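Side-chain contacts in cyclic nucleotide-binding protein (Ruegeria pomeroyi, PDB 3FX3), which probably regulates transcription as a DNA-binding factor of the Crp family, pairing a cyclic nucleotide-binding domain with a helix-turn-helix domain: residues Ile12-Leu17 with Gln25-Leu30; Leu163-Cys168 with Cys173-Pro178. All coordinates share one frame; numbering follows the deposited sequence. Where two conformers were deposited one is given.

Contact 1 (Ile12-Leu17 with Gln25-Leu30); sequences IARNSL and QHVDAL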
ATOM      1  N   ILE B  12      13.251  -9.070 -15.097  1.00 27.60           N
ATOM      2  CA  ILE B  12      12.355  -9.598 -14.048  1.00 27.53           C
ATOM      3  C   ILE B  12      12.544  -8.856 -12.704  1.00 28.07           C
ATOM      4  O   ILE B  12      11.555  -8.424 -12.084  1.00 27.75           O
ATOM      5  CB  ILE B  12      12.518 -11.111 -13.875  1.00 27.77           C
ATOM      6  CG1 ILE B  12      11.988 -11.833 -15.115  1.00 28.47           C
ATOM      7  CG2 ILE B  12      11.767 -11.631 -12.626  1.00 26.85           C
ATOM      8  CD1 ILE B  12      12.387 -13.319 -15.179  1.00 28.84           C
ATOM      9  N   ALA B  13      13.794  -8.655 -12.285  1.00 27.68           N
ATOM     10  CA  ALA B  13      14.070  -7.956 -11.026  1.00 27.86           C
ATOM     11  C   ALA B  13      13.535  -6.514 -10.993  1.00 28.94           C
ATOM     12  O   ALA B  13      13.186  -6.003  -9.923  1.00 27.83           O
ATOM     13  CB  ALA B  13      15.576  -7.976 -10.700  1.00 27.49           C
ATOM     14  N   ARG B  14      13.477  -5.864 -12.160  1.00 30.17           N
ATOM     15  CA  ARG B  14      12.970  -4.480 -12.254  1.00 31.26           C
ATOM     16  C   ARG B  14      11.489  -4.316 -11.887  1.00 31.58           C
ATOM     17  O   ARG B  14      11.044  -3.230 -11.591  1.00 32.62           O
ATOM     18  CB  ARG B  14      13.261  -3.910 -13.635  1.00 31.87           C
ATOM     19  CG  ARG B  14      14.744  -3.558 -13.852  1.00 32.74           C
ATOM     20  CD  ARG B  14      15.043  -3.304 -15.321  1.00 35.78           C
ATOM     21  NE  ARG B  14      16.412  -2.836 -15.528  1.00 37.36           N
ATOM     22  CZ  ARG B  14      16.820  -1.575 -15.346  1.00 38.90           C
ATOM     23  NH1 ARG B  14      15.979  -0.620 -14.956  1.00 38.60           N
ATOM     24  NH2 ARG B  14      18.086  -1.255 -15.563  1.00 39.74           N
ATOM     25  N   ASN B  15      10.743  -5.407 -11.876  0.50 31.67           N
ATOM     26  CA  ASN B  15       9.365  -5.381 -11.413  0.50 31.82           C
ATOM     27  C   ASN B  15       9.220  -5.389  -9.887  0.50 31.42           C
ATOM     28  O   ASN B  15       8.121  -5.194  -9.378  0.50 31.11           O
ATOM     29  CB  ASN B  15       8.617  -6.591 -11.997  0.50 32.28           C
ATOM     30  CG  ASN B  15       8.524  -6.544 -13.508  0.50 32.23           C
ATOM     31  OD1 ASN B  15       8.438  -5.468 -14.115  0.50 32.54           O
ATOM     32  ND2 ASN B  15       8.552  -7.713 -14.127  0.50 32.98           N
ATOM     33  N   SER B  16      10.310  -5.626  -9.158  1.00 30.97           N
ATOM     34  CA  SER B  16      10.233  -5.720  -7.702  1.00 31.02           C
ATOM     35  C   SER B  16      10.076  -4.352  -7.021  1.00 30.96           C
ATOM     36  O   SER B  16      10.516  -3.328  -7.527  1.00 30.85           O
ATOM     37  CB  SER B  16      11.471  -6.404  -7.135  1.00 30.98           C
ATOM     38  OG  SER B  16      12.622  -5.571  -7.226  1.00 28.77           O
ATOM     39  N   LEU B  17       9.451  -4.370  -5.866  1.00 30.52           N
ATOM     40  CA  LEU B  17       9.348  -3.200  -5.011  1.00 31.87           C
ATOM     41  C   LEU B  17      10.694  -2.486  -4.776  1.00 31.50           C
ATOM     42  O   LEU B  17      10.788  -1.256  -4.898  1.00 31.46           O
ATOM     43  CB  LEU B  17       8.751  -3.632  -3.669  1.00 32.22           C
ATOM     44  CG  LEU B  17       8.440  -2.530  -2.691  1.00 35.14           C
ATOM     45  CD1 LEU B  17       7.234  -1.764  -3.279  1.00 37.61           C
ATOM     46  CD2 LEU B  17       8.153  -3.077  -1.283  1.00 33.24           C
ATOM     47  N   GLN B  25      18.583   6.113 -12.817  1.00 31.35           N
ATOM     48  CA  GLN B  25      19.994   6.221 -13.164  1.00 31.75           C
ATOM     49  C   GLN B  25      20.924   5.404 -12.269  1.00 31.03           C
ATOM     50  O   GLN B  25      22.097   5.245 -12.583  1.00 29.89           O
ATOM     51  CB  GLN B  25      20.453   7.688 -13.205  1.00 32.28           C
ATOM     52  CG  GLN B  25      20.632   8.357 -11.840  1.00 35.09           C
ATOM     53  CD  GLN B  25      19.352   9.021 -11.288  1.00 37.75           C
ATOM     54  OE1 GLN B  25      18.210   8.610 -11.604  1.00 36.04           O
ATOM     55  NE2 GLN B  25      19.548  10.065 -10.445  1.00 37.46           N
ATOM     56  N   HIS B  26      20.412   4.893 -11.152  1.00 31.23           N
ATOM     57  CA  HIS B  26      21.258   4.138 -10.243  1.00 31.23           C
ATOM     58  C   HIS B  26      21.007   2.640 -10.303  1.00 30.95           C
ATOM     59  O   HIS B  26      21.773   1.858  -9.722  1.00 31.55           O
ATOM     60  CB  HIS B  26      21.095   4.666  -8.827  1.00 31.74           C
ATOM     61  CG  HIS B  26      21.626   6.047  -8.645  1.00 31.73           C
ATOM     62  ND1 HIS B  26      22.975   6.336  -8.706  1.00 34.22           N
ATOM     63  CD2 HIS B  26      20.998   7.219  -8.399  1.00 32.15           C
ATOM     64  CE1 HIS B  26      23.149   7.636  -8.531  1.00 34.05           C
ATOM     65  NE2 HIS B  26      21.966   8.193  -8.345  1.00 34.82           N
ATOM     66  N   VAL B  27      19.948   2.232 -10.999  1.00 30.02           N
ATOM     67  CA  VAL B  27      19.586   0.828 -11.055  1.00 29.75           C
ATOM     68  C   VAL B  27      20.695  -0.073 -11.649  1.00 30.54           C
ATOM     69  O   VAL B  27      21.007  -1.105 -11.087  1.00 29.17           O
ATOM     70  CB  VAL B  27      18.276   0.618 -11.825  1.00 29.61           C
ATOM     71  CG1 VAL B  27      18.010  -0.865 -12.046  1.00 26.39           C
ATOM     72  CG2 VAL B  27      17.105   1.272 -11.057  1.00 29.05           C
ATOM     73  N   ASP B  28      21.251   0.288 -12.797  1.00 31.92           N
ATOM     74  CA  ASP B  28      22.165  -0.629 -13.514  1.00 33.72           C
ATOM     75  C   ASP B  28      23.398  -0.927 -12.668  1.00 33.81           C
ATOM     76  O   ASP B  28      23.813  -2.085 -12.550  1.00 34.56           O
ATOM     77  CB  ASP B  28      22.635  -0.046 -14.857  1.00 34.37           C
ATOM     78  CG  ASP B  28      21.567  -0.085 -15.940  1.00 38.56           C
ATOM     79  OD1 ASP B  28      20.554  -0.803 -15.777  1.00 42.73           O
ATOM     80  OD2 ASP B  28      21.755   0.604 -16.987  1.00 45.27           O
ATOM     81  N   ALA B  29      23.976   0.113 -12.075  1.00 33.68           N
ATOM     82  CA  ALA B  29      25.186  -0.048 -11.270  1.00 33.69           C
ATOM     83  C   ALA B  29      24.899  -0.995 -10.097  1.00 33.25           C
ATOM     84  O   ALA B  29      25.730  -1.836  -9.767  1.00 33.97           O
ATOM     85  CB  ALA B  29      25.720   1.328 -10.771  1.00 33.42           C
ATOM     86  N   LEU B  30      23.720  -0.892  -9.499  1.00 32.97           N
ATOM     87  CA  LEU B  30      23.392  -1.745  -8.346  1.00 32.78           C
ATOM     88  C   LEU B  30      23.107  -3.206  -8.760  1.00 32.37           C
ATOM     89  O   LEU B  30      23.588  -4.139  -8.116  1.00 31.74           O
ATOM     90  CB  LEU B  30      22.255  -1.143  -7.545  1.00 32.67           C
ATOM     91  CG  LEU B  30      21.728  -1.909  -6.323  1.00 34.70           C
ATOM     92  CD1 LEU B  30      21.241  -0.990  -5.242  1.00 35.36           C
ATOM     93  CD2 LEU B  30      20.574  -2.797  -6.733  1.00 36.12           C
TER

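Contact 2 (Leu163-Cys168 with Cys173-Pro178); sequences LELCDC and CEVTLP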
ATOM      1  N   LEU B 163      -3.632 -13.131 -13.367  1.00 38.24           N
ATOM      2  CA  LEU B 163      -3.298 -12.125 -14.381  1.00 40.15           C
ATOM      3  C   LEU B 163      -2.030 -11.362 -14.024  1.00 41.88           C
ATOM      4  O   LEU B 163      -1.194 -11.091 -14.884  1.00 42.31           O
ATOM      5  CB  LEU B 163      -4.453 -11.146 -14.565  1.00 40.26           C
ATOM      6  CG  LEU B 163      -5.653 -11.737 -15.335  1.00 40.33           C
ATOM      7  CD1 LEU B 163      -6.961 -11.039 -14.936  1.00 37.64           C
ATOM      8  CD2 LEU B 163      -5.409 -11.659 -16.839  1.00 40.09           C
ATOM      9  N   GLU B 164      -1.892 -11.003 -12.757  1.00 43.50           N
ATOM     10  CA  GLU B 164      -0.693 -10.332 -12.312  1.00 45.53           C
ATOM     11  C   GLU B 164       0.544 -11.240 -12.473  1.00 45.98           C
ATOM     12  O   GLU B 164       1.602 -10.752 -12.828  1.00 46.45           O
ATOM     13  CB  GLU B 164      -0.872  -9.875 -10.866  1.00 46.01           C
ATOM     14  CG  GLU B 164       0.282  -9.063 -10.319  1.00 50.26           C
ATOM     15  CD  GLU B 164      -0.167  -7.786  -9.592  1.00 55.55           C
ATOM     16  OE1 GLU B 164      -1.387  -7.613  -9.299  1.00 57.47           O
ATOM     17  OE2 GLU B 164       0.728  -6.954  -9.319  1.00 59.82           O
ATOM     18  N   LEU B 165       0.418 -12.547 -12.242  1.00 46.88           N
ATOM     19  CA  LEU B 165       1.554 -13.477 -12.462  1.00 47.98           C
ATOM     20  C   LEU B 165       1.991 -13.613 -13.940  1.00 49.17           C
ATOM     21  O   LEU B 165       3.144 -13.903 -14.219  1.00 48.98           O
ATOM     22  CB  LEU B 165       1.257 -14.879 -11.900  1.00 47.94           C
ATOM     23  CG  LEU B 165       0.980 -15.067 -10.401  1.00 48.39           C
ATOM     24  CD1 LEU B 165       0.715 -16.559 -10.090  1.00 48.70           C
ATOM     25  CD2 LEU B 165       2.117 -14.527  -9.575  1.00 47.90           C
ATOM     26  N   CYS B 166       1.083 -13.418 -14.888  1.00 50.75           N
ATOM     27  CA  CYS B 166       1.452 -13.501 -16.313  1.00 52.30           C
ATOM     28  C   CYS B 166       2.122 -12.241 -16.831  1.00 53.36           C
ATOM     29  O   CYS B 166       1.682 -11.135 -16.517  1.00 54.21           O
ATOM     30  CB  CYS B 166       0.219 -13.762 -17.155  1.00 52.28           C
ATOM     31  SG  CYS B 166      -0.335 -15.430 -16.988  1.00 53.62           S
ATOM     32  N   ASP B 167       3.160 -12.409 -17.652  1.00 54.55           N
ATOM     33  CA  ASP B 167       3.890 -11.263 -18.238  1.00 55.55           C
ATOM     34  C   ASP B 167       3.099 -10.457 -19.258  1.00 55.97           C
ATOM     35  O   ASP B 167       3.118  -9.226 -19.235  1.00 56.81           O
ATOM     36  CB  ASP B 167       5.160 -11.737 -18.948  1.00 55.94           C
ATOM     37  CG  ASP B 167       6.294 -12.024 -17.990  1.00 57.13           C
ATOM     38  OD1 ASP B 167       6.359 -11.381 -16.912  1.00 58.15           O
ATOM     39  OD2 ASP B 167       7.126 -12.893 -18.327  1.00 59.22           O
ATOM     40  N   CYS B 168       2.416 -11.143 -20.166  0.50 55.82           N
ATOM     41  CA  CYS B 168       1.747 -10.466 -21.269  0.50 55.64           C
ATOM     42  C   CYS B 168       0.310 -10.100 -20.946  0.50 55.52           C
ATOM     43  O   CYS B 168      -0.230 -10.478 -19.898  0.50 55.47           O
ATOM     44  CB  CYS B 168       1.809 -11.328 -22.526  0.50 55.45           C
ATOM     45  SG  CYS B 168       3.500 -11.558 -23.070  0.50 55.31           S
ATOM     46  N   CYS B 173      -1.132 -18.406 -21.595  1.00 50.24           N
ATOM     47  CA  CYS B 173      -0.168 -18.177 -20.530  1.00 50.14           C
ATOM     48  C   CYS B 173      -0.079 -19.387 -19.619  1.00 49.16           C
ATOM     49  O   CYS B 173      -1.051 -20.118 -19.441  1.00 48.94           O
ATOM     50  CB  CYS B 173      -0.581 -16.955 -19.714  1.00 50.47           C
ATOM     51  SG  CYS B 173       0.662 -16.472 -18.515  1.00 54.62           S
ATOM     52  N   GLU B 174       1.093 -19.587 -19.039  1.00 48.43           N
ATOM     53  CA  GLU B 174       1.295 -20.649 -18.085  1.00 48.08           C
ATOM     54  C   GLU B 174       2.104 -20.131 -16.900  1.00 46.75           C
ATOM     55  O   GLU B 174       3.192 -19.578 -17.079  1.00 46.70           O
ATOM     56  CB  GLU B 174       2.000 -21.811 -18.769  1.00 48.45           C
ATOM     57  CG  GLU B 174       2.669 -22.777 -17.806  1.00 51.13           C
ATOM     58  CD  GLU B 174       3.138 -24.060 -18.476  1.00 53.68           C
ATOM     59  OE1 GLU B 174       2.637 -24.393 -19.577  1.00 54.33           O
ATOM     60  OE2 GLU B 174       4.010 -24.731 -17.878  1.00 56.37           O
ATOM     61  N   VAL B 175       1.562 -20.308 -15.695  1.00 45.12           N
ATOM     62  CA  VAL B 175       2.237 -19.874 -14.468  1.00 44.05           C
ATOM     63  C   VAL B 175       2.493 -21.074 -13.539  1.00 42.88           C
ATOM     64  O   VAL B 175       1.609 -21.890 -13.302  1.00 42.92           O
ATOM     65  CB  VAL B 175       1.426 -18.797 -13.729  1.00 43.89           C
ATOM     66  CG1 VAL B 175       1.215 -17.590 -14.631  1.00 43.77           C
ATOM     67  CG2 VAL B 175       0.089 -19.348 -13.256  1.00 44.37           C
ATOM     68  N   THR B 176       3.714 -21.186 -13.038  1.00 41.54           N
ATOM     69  CA  THR B 176       4.083 -22.287 -12.143  1.00 40.41           C
ATOM     70  C   THR B 176       3.568 -21.965 -10.726  1.00 38.61           C
ATOM     71  O   THR B 176       3.690 -20.826 -10.268  1.00 38.42           O
ATOM     72  CB  THR B 176       5.599 -22.441 -12.097  1.00 40.39           C
ATOM     73  OG1 THR B 176       6.136 -21.210 -11.618  1.00 43.57           O
ATOM     74  CG2 THR B 176       6.179 -22.736 -13.492  1.00 40.30           C
ATOM     75  N   LEU B 177       2.985 -22.946 -10.042  1.00 36.19           N
ATOM     76  CA  LEU B 177       2.461 -22.733  -8.686  1.00 34.34           C
ATOM     77  C   LEU B 177       3.057 -23.742  -7.737  1.00 34.05           C
ATOM     78  O   LEU B 177       3.496 -24.811  -8.158  1.00 33.72           O
ATOM     79  CB  LEU B 177       0.944 -22.903  -8.655  1.00 33.52           C
ATOM     80  CG  LEU B 177       0.065 -21.995  -9.501  1.00 31.93           C
ATOM     81  CD1 LEU B 177      -1.372 -22.490  -9.513  1.00 27.58           C
ATOM     82  CD2 LEU B 177       0.162 -20.546  -9.007  1.00 27.84           C
ATOM     83  N   PRO B 178       3.028 -23.439  -6.436  1.00 33.57           N
ATOM     84  CA  PRO B 178       3.393 -24.471  -5.469  1.00 33.47           C
ATOM     85  C   PRO B 178       2.466 -25.651  -5.583  1.00 33.35           C
ATOM     86  O   PRO B 178       1.295 -25.478  -5.914  1.00 32.88           O
ATOM     87  CB  PRO B 178       3.186 -23.798  -4.105  1.00 33.66           C
ATOM     88  CG  PRO B 178       3.000 -22.367  -4.386  1.00 33.72           C
ATOM     89  CD  PRO B 178       2.508 -22.235  -5.787  1.00 33.32           C
TER

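Contact 1 (Ile12-Leu17 with Gln25-Leu30)
The guanidinium of Arg14 meets two neighbours of the helix 24-31 in two different ways: the CG1 methyl of Val27 sits over one of its faces, 3.3 Å above the plane and displaced toward the rim, while the carboxylate of Asp28 stands at its edge. The setting is the short N-terminal helices of the chain, where the end of helix 7-13 is joined to helix 24-31 by way of helix 17-20. At the edge the bond is a salt bridge through a single pair, NH2 of Arg14 to OD1 of Asp28 at 2.5 Å, and the two planes stand nearly perpendicular, 81° apart. Its chain, extended from CG to NE, lets Arg14 reach across although its CA is 8.6 Å from the CA of Val27, the nearest such pair across the contact. The valine turns CG1 anti to its backbone N (chi1 172°), which sends this methyl to the guanidinium, 3.5 Å from NH2 of Arg14. Ile19 of helix 17-20 touches both Arg14 and Val27, so the connecting helix also packs against this pair. A leucine in place of Arg14 would probably leave the Asp28 carboxylate without its positive mate and take from the Val27 CG1 methyl the flat group that lies against it. Arg14 itself lies in a type I beta turn from Ala13 to Ser16, and Ala13 O accepts from both Ser16 N and, at 2.8 Å, Ser16 OG.

Contact 2 (Leu163-Cys168 with Cys173-Pro178)
A covalent bond and a small apolar cluster join Leu163-Cys168 to Cys173-Pro178. The covalent link is the disulfide between Cys166 SG and Cys173 SG, 2.1 Å long, with a C-S-S-C torsion of -111°, somewhat wider than the right angle that such bonds favour. Its two halves leave their backbones differently. Cys166, the first residue past the helix to abandon helical backbone angles, carries SG beside its own N, whereas Cys173 swings SG anti to the backbone N (chi1 -172°) and reaches across from the start of the strand. The CA atoms of Cys166 and Cys173, the closest pair across the contact, are 6.5 Å apart.

Both segments belong to the Crp-like helix-turn-helix domain, where helix 154-165 is followed by the edge strand 173-176 of a small antiparallel sheet. The strand pairs through its backbone with strand 213-216, Cys173 bonding to Ile216 and Val175 to Ala214, so the disulfide ties the end of the helix to the edge of that sheet.

The apolar contacts continue from the bridge along the strand. One methyl of Val175 serves two partners: CG1 lies 3.6 Å from Cys166 SG and 3.8 Å from Leu165 CB. Farther along, Leu165 and Leu177 cross at about a right angle and meet by single methyls, CD1 of Leu165 approaching CD2 of Leu177 at 4.2 Å.

In the fold
From the N terminus, the chain first runs through helix 7-13 and on by way of helix 17-20; contact 1 closes this seven-residue connection, four of them helical, and ties the end of helix 7-13 to helix 24-31. It then builds the two four-stranded sheets of the cyclic nucleotide-binding domain and the long helix 125-147 before contact 2 closes a still shorter loop of four residues, between helix 154-165 and strand 173-176. The two contacts therefore follow in series, neither nesting nor crossing. The centres of contact 1 and contact 2 lie about 21 Å apart; the nearest atoms of contact 1 and contact 2 are about 5 Å apart and do not touch. Arg82 bridges the regions: Ile12 packs on it, and Asp167 forms a salt bridge with it.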